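Local coordinates for response regulator receiver protein (Pseudoalteromonas atlantica T6c, PDB 3KTO) that probably acts as a CheY-like receiver domain in two-component signalling, perhaps in control of transcription, at residues S66-L71 with T83-S88; E57-D62 with I92-R97; A103-E108 with E113-H118. All coordinates share one frame; numbering follows the deposited sequence.

Contact 1 of 3, residues S66-L71 with T83-S88; sequences SGIELL and TIVMAS
This is a buried, largely apolar helix-on-sheet contact inside a beta-alpha-beta unit of the receiver fold: helix 66-76, which follows strand 51-57, lies against strand 83-87, the strand it leads into. The two short segments run nearly antiparallel, at 168°, with their axes 9.6 Å apart, as expected when a crossover helix returns along one face of a parallel sheet. Leu-71 and Val-85 provide most of the 153 Å² of buried surface. With CG anti to the backbone N (chi1 173°), the Leu-71 side chain is thrown toward the strand, and its two methyls divide the work. CD2 slants across Val-85 and lies 4.1 Å from Val-85 CG2, while CD1 meets Thr-83 tip to tip. One turn back, Ile-68 starts out along the helix flank and bends in, bringing CG1 to 4.4 Å from Val-85 CG1. Ile-68 is shared, for it also packs on Thr-94, Arg-97 and Ala-98 of helix 92-100, which fills the next position on this side of the sheet. The one polar side-chain atom in the interface belongs to Thr-83, whose hydroxyl is hydrogen-bonded to the carbonyl oxygen of Leu-81. Against the leucine methyl this end of the threonine only packs, with Thr-83 OG1 3.8 Å and Thr-83 CB 4.1 Å from Leu-71 CD1.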
loop_
_atom_site.group_PDB
_atom_site.type_symbol
_atom_site.label_atom_id
_atom_site.label_comp_id
_atom_site.label_asym_id
_atom_site.label_seq_id
_atom_site.Cartn_x
_atom_site.Cartn_y
_atom_site.Cartn_z
ATOM N N SER A 66 7.627 14.169 1.358
ATOM C CA SER A 66 9.010 14.186 1.859
ATOM C C SER A 66 10.048 13.864 0.779
ATOM O O SER A 66 11.167 14.371 0.819
ATOM C CB SER A 66 9.172 13.250 3.064
ATOM O OG SER A 66 8.879 11.902 2.769
ATOM N N GLY A 67 9.675 13.045 -0.199
ATOM C CA GLY A 67 10.598 12.722 -1.271
ATOM C C GLY A 67 10.829 13.944 -2.149
ATOM O O GLY A 67 11.953 14.200 -2.590
ATOM N N ILE A 68 9.767 14.707 -2.400
ATOM C CA ILE A 68 9.859 15.912 -3.217
ATOM C C ILE A 68 10.691 16.949 -2.465
ATOM O O ILE A 68 11.477 17.677 -3.062
ATOM C CB ILE A 68 8.451 16.465 -3.532
ATOM C CG1 ILE A 68 7.685 15.436 -4.366
ATOM C CG2 ILE A 68 8.553 17.776 -4.299
ATOM C CD1 ILE A 68 6.189 15.714 -4.479
ATOM N N GLU A 69 10.521 17.006 -1.152
ATOM C CA GLU A 69 11.292 17.941 -0.333
ATOM C C GLU A 69 12.781 17.588 -0.512
ATOM O O GLU A 69 13.639 18.463 -0.647
ATOM C CB GLU A 69 10.863 17.805 1.129
ATOM C CG GLU A 69 11.519 18.774 2.081
ATOM C CD GLU A 69 11.008 18.609 3.498
ATOM O OE1 GLU A 69 11.080 17.483 4.023
ATOM O OE2 GLU A 69 10.531 19.602 4.087
ATOM N N LEU A 70 13.083 16.293 -0.522
ATOM C CA LEU A 70 14.457 15.850 -0.723
ATOM C C LEU A 70 14.960 16.403 -2.053
ATOM O O LEU A 70 16.058 16.946 -2.129
ATOM C CB LEU A 70 14.540 14.321 -0.735
ATOM C CG LEU A 70 15.887 13.715 -1.139
ATOM C CD1 LEU A 70 17.003 14.202 -0.215
ATOM C CD2 LEU A 70 15.770 12.201 -1.080
ATOM N N LEU A 71 14.154 16.267 -3.102
ATOM C CA LEU A 71 14.541 16.779 -4.416
ATOM C C LEU A 71 14.787 18.288 -4.343
ATOM O O LEU A 71 15.781 18.784 -4.858
ATOM C CB LEU A 71 13.446 16.490 -5.463
ATOM C CG LEU A 71 13.639 17.116 -6.850
ATOM C CD1 LEU A 71 15.027 16.787 -7.404
ATOM C CD2 LEU A 71 12.552 16.580 -7.789
ATOM N N THR A 83 15.617 13.623 -12.324
ATOM C CA THR A 83 14.930 12.834 -11.316
ATOM C C THR A 83 13.520 12.414 -11.701
ATOM O O THR A 83 12.711 13.227 -12.151
ATOM C CB THR A 83 14.867 13.603 -9.988
ATOM O OG1 THR A 83 16.200 13.896 -9.543
ATOM C CG2 THR A 83 14.132 12.791 -8.933
ATOM N N ILE A 84 13.245 11.127 -11.520
ATOM C CA ILE A 84 11.935 10.552 -11.796
ATOM C C ILE A 84 11.256 10.408 -10.430
ATOM O O ILE A 84 11.758 9.701 -9.558
ATOM C CB ILE A 84 12.055 9.135 -12.417
ATOM C CG1 ILE A 84 12.824 9.185 -13.736
ATOM C CG2 ILE A 84 10.681 8.549 -12.639
ATOM C CD1 ILE A 84 13.092 7.802 -14.324
ATOM N N VAL A 85 10.142 11.093 -10.225
ATOM C CA VAL A 85 9.427 10.985 -8.960
ATOM C C VAL A 85 8.268 9.988 -9.127
ATOM O O VAL A 85 7.548 10.030 -10.122
ATOM C CB VAL A 85 8.903 12.363 -8.514
ATOM C CG1 VAL A 85 8.028 12.214 -7.284
ATOM C CG2 VAL A 85 10.090 13.289 -8.204
HETATM N N MSE A 86 8.116 9.076 -8.165
HETATM C CA MSE A 86 7.069 8.064 -8.216
HETATM C C MSE A 86 6.239 8.101 -6.939
HETATM O O MSE A 86 6.738 8.455 -5.872
HETATM C CB MSE A 86 7.687 6.674 -8.376
HETATM C CG MSE A 86 8.596 6.532 -9.600
HETATM SE SE MSE A 86 9.291 4.731 -9.808
HETATM C CE MSE A 86 7.748 3.961 -10.686
ATOM N N ALA A 87 4.970 7.735 -7.052
ATOM C CA ALA A 87 4.088 7.731 -5.891
ATOM C C ALA A 87 2.942 6.761 -6.131
ATOM O O ALA A 87 2.429 6.655 -7.242
ATOM C CB ALA A 87 3.543 9.148 -5.635
ATOM N N SER A 88 2.572 6.029 -5.092
ATOM C CA SER A 88 1.471 5.079 -5.191
ATOM C C SER A 88 0.217 5.787 -4.703
ATOM O O SER A 88 -0.886 5.240 -4.745
ATOM C CB SER A 88 1.760 3.843 -4.339
ATOM O OG SER A 88 2.164 4.211 -3.033
#

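Contact 2 of 3, residues E57-D62 with I92-R97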
loop_
_atom_site.group_PDB
_atom_site.type_symbol
_atom_site.label_atom_id
_atom_site.label_comp_id
_atom_site.label_asym_id
_atom_site.label_seq_id
_atom_site.Cartn_x
_atom_site.Cartn_y
_atom_site.Cartn_z
ATOM N N GLU A 57 10.622 8.188 -4.327
ATOM C CA GLU A 57 9.236 7.974 -3.927
ATOM C C GLU A 57 8.840 9.308 -3.308
ATOM O O GLU A 57 9.541 9.832 -2.440
ATOM C CB GLU A 57 9.157 6.838 -2.893
ATOM C CG GLU A 57 7.963 6.878 -1.926
ATOM C CD GLU A 57 6.608 6.788 -2.605
ATOM O OE1 GLU A 57 6.350 5.794 -3.324
ATOM O OE2 GLU A 57 5.792 7.715 -2.412
ATOM N N ALA A 58 7.730 9.866 -3.775
ATOM C CA ALA A 58 7.265 11.160 -3.292
ATOM C C ALA A 58 6.952 11.225 -1.808
ATOM O O ALA A 58 7.177 12.260 -1.173
ATOM C CB ALA A 58 6.015 11.616 -4.097
ATOM N N HIS A 59 6.431 10.135 -1.258
ATOM C CA HIS A 59 6.027 10.123 0.148
ATOM C C HIS A 59 6.816 9.137 1.003
ATOM O O HIS A 59 6.254 8.180 1.544
ATOM C CB HIS A 59 4.536 9.802 0.229
ATOM C CG HIS A 59 3.701 10.592 -0.727
ATOM N ND1 HIS A 59 3.753 11.968 -0.801
ATOM C CD2 HIS A 59 2.794 10.200 -1.653
ATOM C CE1 HIS A 59 2.912 12.388 -1.730
ATOM N NE2 HIS A 59 2.318 11.334 -2.263
ATOM N N LEU A 60 8.116 9.381 1.115
ATOM C CA LEU A 60 8.994 8.518 1.894
ATOM C C LEU A 60 8.481 8.324 3.316
ATOM O O LEU A 60 8.121 9.284 3.996
ATOM C CB LEU A 60 10.411 9.099 1.908
ATOM C CG LEU A 60 11.105 9.062 0.544
ATOM C CD1 LEU A 60 12.331 9.966 0.560
ATOM C CD2 LEU A 60 11.488 7.630 0.196
ATOM N N GLU A 61 8.433 7.065 3.738
ATOM C CA GLU A 61 7.960 6.684 5.063
ATOM C C GLU A 61 6.564 7.209 5.397
ATOM O O GLU A 61 6.221 7.404 6.560
ATOM C CB GLU A 61 8.973 7.122 6.128
ATOM C CG GLU A 61 10.360 6.550 5.865
ATOM C CD GLU A 61 11.260 6.548 7.087
ATOM O OE1 GLU A 61 11.413 7.607 7.729
ATOM O OE2 GLU A 61 11.826 5.480 7.397
ATOM N N ASP A 62 5.751 7.412 4.367
ATOM C CA ASP A 62 4.387 7.894 4.555
ATOM C C ASP A 62 4.299 9.356 5.005
ATOM O O ASP A 62 3.249 9.807 5.472
ATOM C CB ASP A 62 3.647 6.982 5.536
ATOM C CG ASP A 62 2.350 6.438 4.959
ATOM O OD1 ASP A 62 2.223 6.377 3.716
ATOM O OD2 ASP A 62 1.461 6.060 5.751
ATOM N N ILE A 92 -3.286 16.287 -7.018
ATOM C CA ILE A 92 -2.754 17.232 -7.983
ATOM C C ILE A 92 -1.641 18.140 -7.447
ATOM O O ILE A 92 -0.625 18.323 -8.113
ATOM C CB ILE A 92 -3.881 18.116 -8.568
ATOM C CG1 ILE A 92 -4.880 17.256 -9.349
ATOM C CG2 ILE A 92 -3.299 19.171 -9.447
ATOM C CD1 ILE A 92 -4.251 16.311 -10.320
ATOM N N PRO A 93 -1.817 18.728 -6.244
ATOM C CA PRO A 93 -0.756 19.602 -5.722
ATOM C C PRO A 93 0.610 18.920 -5.599
ATOM O O PRO A 93 1.640 19.536 -5.853
ATOM C CB PRO A 93 -1.316 20.062 -4.378
ATOM C CG PRO A 93 -2.792 20.145 -4.663
ATOM C CD PRO A 93 -3.031 18.840 -5.418
ATOM N N THR A 94 0.620 17.652 -5.214
ATOM C CA THR A 94 1.879 16.917 -5.092
ATOM C C THR A 94 2.580 16.802 -6.463
ATOM O O THR A 94 3.791 17.026 -6.583
ATOM C CB THR A 94 1.629 15.524 -4.484
ATOM O OG1 THR A 94 1.332 15.672 -3.088
ATOM C CG2 THR A 94 2.848 14.613 -4.668
ATOM N N ALA A 95 1.809 16.473 -7.493
ATOM C CA ALA A 95 2.351 16.354 -8.853
ATOM C C ALA A 95 2.928 17.692 -9.297
ATOM O O ALA A 95 4.031 17.756 -9.838
ATOM C CB ALA A 95 1.252 15.911 -9.828
ATOM N N VAL A 96 2.178 18.763 -9.064
ATOM C CA VAL A 96 2.620 20.098 -9.441
ATOM C C VAL A 96 3.887 20.492 -8.678
ATOM O O VAL A 96 4.817 21.050 -9.253
ATOM C CB VAL A 96 1.501 21.150 -9.179
ATOM C CG1 VAL A 96 2.031 22.563 -9.403
ATOM C CG2 VAL A 96 0.313 20.882 -10.105
ATOM N N ARG A 97 3.922 20.212 -7.385
ATOM C CA ARG A 97 5.101 20.538 -6.591
ATOM C C ARG A 97 6.319 19.791 -7.149
ATOM O O ARG A 97 7.425 20.328 -7.202
ATOM C CB ARG A 97 4.865 20.152 -5.134
ATOM C CG ARG A 97 6.048 20.420 -4.245
ATOM C CD ARG A 97 5.744 20.050 -2.802
ATOM N NE ARG A 97 6.869 20.392 -1.939
ATOM C CZ ARG A 97 6.847 20.287 -0.617
ATOM N NH1 ARG A 97 5.758 19.847 0.001
ATOM N NH2 ARG A 97 7.919 20.621 0.082
#
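The imidazole of His-59 is the flat group that meets Thr-94: Thr-94 OG1 sits at the ring edge, in the ring plane, while the methyl CG2 comes in obliquely, and on one face Ala-58 CB stands 3.9 Å above the plane, over the ring centre. This joins the loop after the third strand of the receiver fold to the start of helix 92-100. The closest approach is Thr-94 CG2 to His-59 CE1, 3.7 Å. A second, looser touch, 4.4 Å, runs from that methyl to Ala-58 CB, so Thr-94 CG2 is shared by the ring and the alanine. Only 84 Å² is buried, but Asp-65 bonds to both segments. It gives its backbone N to His-59 ND1, holds Thr-94 OG1 with one carboxylate oxygen and forms a salt bridge to Arg-97 with the other. These bonds should fix both the tilt of the ring and the rotation of the threonine, in which OG1 lies beside the backbone N (chi1 -73°). His-59 NE2 has a weak hydrogen bond to the carbonyl oxygen of Ser-89, and Pro-110 of the third subunit packs on the histidine. Glu-57 ends the strand at the place where receivers of this family usually carry the phosphoacceptor. Its OE1 forms a salt bridge to Lys-109, leaving OE2 to steady the turn of the loop: His-59 N donates to Glu-57 OE2 at 2.8 Å, nearly straight at 163°, and OE2 accepts it through its anti lone pair, the one pointing away from the other carboxylate oxygen.

Contact 3 of 3, residues A103-E108 with E113-H118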
loop_
_atom_site.group_PDB
_atom_site.type_symbol
_atom_site.label_atom_id
_atom_site.label_comp_id
_atom_site.label_asym_id
_atom_site.label_seq_id
_atom_site.Cartn_x
_atom_site.Cartn_y
_atom_site.Cartn_z
ATOM N N ALA A 103 11.468 17.848 -11.378
ATOM C CA ALA A 103 11.393 16.424 -11.699
ATOM C C ALA A 103 11.284 16.239 -13.212
ATOM O O ALA A 103 10.582 16.993 -13.876
ATOM C CB ALA A 103 10.181 15.799 -11.011
ATOM N N ALA A 104 11.990 15.250 -13.751
ATOM C CA ALA A 104 11.940 14.981 -15.192
ATOM C C ALA A 104 10.603 14.331 -15.552
ATOM O O ALA A 104 10.104 14.494 -16.657
ATOM C CB ALA A 104 13.098 14.067 -15.609
ATOM N N ASP A 105 10.032 13.588 -14.608
ATOM C CA ASP A 105 8.738 12.938 -14.815
ATOM C C ASP A 105 8.162 12.550 -13.455
ATOM O O ASP A 105 8.883 12.475 -12.460
ATOM C CB ASP A 105 8.891 11.692 -15.713
ATOM C CG ASP A 105 7.559 11.230 -16.327
ATOM O OD1 ASP A 105 6.588 12.010 -16.325
ATOM O OD2 ASP A 105 7.487 10.083 -16.825
ATOM N N PHE A 106 6.850 12.354 -13.420
ATOM C CA PHE A 106 6.143 11.950 -12.215
ATOM C C PHE A 106 5.362 10.717 -12.672
ATOM O O PHE A 106 4.567 10.807 -13.607
ATOM C CB PHE A 106 5.189 13.064 -11.765
ATOM C CG PHE A 106 4.518 12.798 -10.449
ATOM C CD1 PHE A 106 5.067 13.266 -9.270
ATOM C CD2 PHE A 106 3.352 12.047 -10.391
ATOM C CE1 PHE A 106 4.467 12.994 -8.044
ATOM C CE2 PHE A 106 2.739 11.765 -9.167
ATOM C CZ PHE A 106 3.298 12.239 -7.993
ATOM N N ILE A 107 5.609 9.573 -12.034
ATOM C CA ILE A 107 4.957 8.318 -12.400
ATOM C C ILE A 107 4.121 7.743 -11.258
ATOM O O ILE A 107 4.626 7.521 -10.162
ATOM C CB ILE A 107 5.998 7.232 -12.788
ATOM C CG1 ILE A 107 6.899 7.728 -13.921
ATOM C CG2 ILE A 107 5.277 5.963 -13.230
ATOM C CD1 ILE A 107 7.993 6.742 -14.291
ATOM N N GLU A 108 2.842 7.503 -11.512
ATOM C CA GLU A 108 1.984 6.928 -10.481
ATOM C C GLU A 108 2.263 5.433 -10.426
ATOM O O GLU A 108 2.564 4.820 -11.451
ATOM C CB GLU A 108 0.511 7.143 -10.824
ATOM C CG GLU A 108 0.070 8.591 -10.850
ATOM C CD GLU A 108 -1.279 8.760 -11.525
ATOM O OE1 GLU A 108 -1.322 8.768 -12.778
ATOM O OE2 GLU A 108 -2.294 8.865 -10.801
ATOM N N GLU A 113 5.589 -0.696 -16.796
ATOM C CA GLU A 113 7.025 -0.854 -16.898
ATOM C C GLU A 113 7.701 -0.148 -18.065
ATOM O O GLU A 113 8.787 0.402 -17.887
ATOM C CB GLU A 113 7.414 -2.333 -16.877
ATOM C CG GLU A 113 6.817 -3.193 -17.959
ATOM C CD GLU A 113 7.452 -4.571 -17.984
ATOM O OE1 GLU A 113 7.521 -5.211 -16.910
ATOM O OE2 GLU A 113 7.886 -5.012 -19.071
ATOM N N HIS A 114 7.084 -0.123 -19.246
ATOM C CA HIS A 114 7.759 0.535 -20.364
ATOM C C HIS A 114 7.910 2.036 -20.145
ATOM O O HIS A 114 8.848 2.649 -20.648
ATOM C CB HIS A 114 7.070 0.242 -21.709
ATOM C CG HIS A 114 5.835 1.045 -21.965
ATOM N ND1 HIS A 114 4.575 0.611 -21.613
ATOM C CD2 HIS A 114 5.663 2.246 -22.566
ATOM C CE1 HIS A 114 3.681 1.508 -21.989
ATOM N NE2 HIS A 114 4.315 2.510 -22.569
ATOM N N VAL A 115 7.004 2.628 -19.376
ATOM C CA VAL A 115 7.104 4.053 -19.096
ATOM C C VAL A 115 8.366 4.279 -18.271
ATOM O O VAL A 115 9.200 5.116 -18.600
ATOM C CB VAL A 115 5.884 4.558 -18.298
ATOM C CG1 VAL A 115 6.090 6.013 -17.885
ATOM C CG2 VAL A 115 4.630 4.431 -19.147
ATOM N N LEU A 116 8.508 3.514 -17.197
ATOM C CA LEU A 116 9.676 3.652 -16.348
ATOM C C LEU A 116 10.941 3.321 -17.131
ATOM O O LEU A 116 11.903 4.081 -17.105
ATOM C CB LEU A 116 9.571 2.737 -15.132
ATOM C CG LEU A 116 10.831 2.711 -14.264
ATOM C CD1 LEU A 116 11.051 4.075 -13.623
ATOM C CD2 LEU A 116 10.698 1.630 -13.208
ATOM N N VAL A 117 10.938 2.191 -17.830
ATOM C CA VAL A 117 12.113 1.785 -18.594
ATOM C C VAL A 117 12.515 2.893 -19.563
ATOM O O VAL A 117 13.685 3.263 -19.651
ATOM C CB VAL A 117 11.849 0.456 -19.353
ATOM C CG1 VAL A 117 13.047 0.093 -20.225
ATOM C CG2 VAL A 117 11.591 -0.655 -18.351
ATOM N N HIS A 118 11.532 3.447 -20.260
ATOM C CA HIS A 118 11.789 4.516 -21.209
ATOM C C HIS A 118 12.406 5.745 -20.543
ATOM O O HIS A 118 13.391 6.295 -21.036
ATOM C CB HIS A 118 10.489 4.905 -21.920
ATOM C CG HIS A 118 10.657 6.010 -22.914
ATOM N ND1 HIS A 118 10.681 7.340 -22.552
ATOM C CD2 HIS A 118 10.869 5.979 -24.251
ATOM C CE1 HIS A 118 10.902 8.082 -23.623
ATOM N NE2 HIS A 118 11.021 7.280 -24.667
#
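Strand 105-108, the last strand of the receiver fold and an outer one of its parallel sheet, packs here against the opening turns of helix 113-127, the final helix. The helix turns back along the strand, 156° between their directions and 10.0 Å between the axes of the short segments. Ile-107 carries the contact. Its side chain is stretched out (chi2 177°), which drives CD1 into the angle between Val-115 and Leu-116. There Ile-107 CD1 is 4.1 Å from Leu-116 CA and equally far from Leu-116 CD1, and it touches Val-115 CG1 at 4.1 Å, so a single methyl rests on helix backbone and on two side chains. Ile-107 and Leu-116 cross at about a right angle. Leu-116 leaves the helix along its flank and goes on to Leu-22 and Leu-25 of helix 16-26, linking the two helices on this side of the sheet. Phe-106, the residue before Ile-107, turns to the other side and packs on helix 92-100; in many relatives this position holds the aromatic residue that changes rotamer on activation. Asp-105 adds a charged group beside Val-115. It brings its carboxylate close to that of Asp-119, a like-charged pair that might raise the proton affinity of either group. Within the strand, Phe-106 N makes a weak, bent bond of 135° to Asp-105 OD1. The other oxygen lies over the valine, with Asp-105 OD2 4.4 Å from Val-115 CG1.

In the fold
Contacts 1 and 3 use neighbouring strands of the one parallel sheet, 83-87 and 105-108, and their centres lie about 12 Å apart; the strands are joined by backbone hydrogen bonds, probably including Val-85 O with Ile-107 N. Contact 2 is about 6 Å from contact 1 and about 15 Å from contact 3, measured between centres. Along the chain contact 1 is nested inside the loop closed by contact 2, and contact 3 follows. Phe-106 of contact 3 packs on Thr-94 of contact 2. Together they fix helices 66-76, 92-100 and 113-127 around the sheet; helix 92-100, strand 105-108 and helix 113-127 make up the face that receivers commonly use for signalling, probably here too.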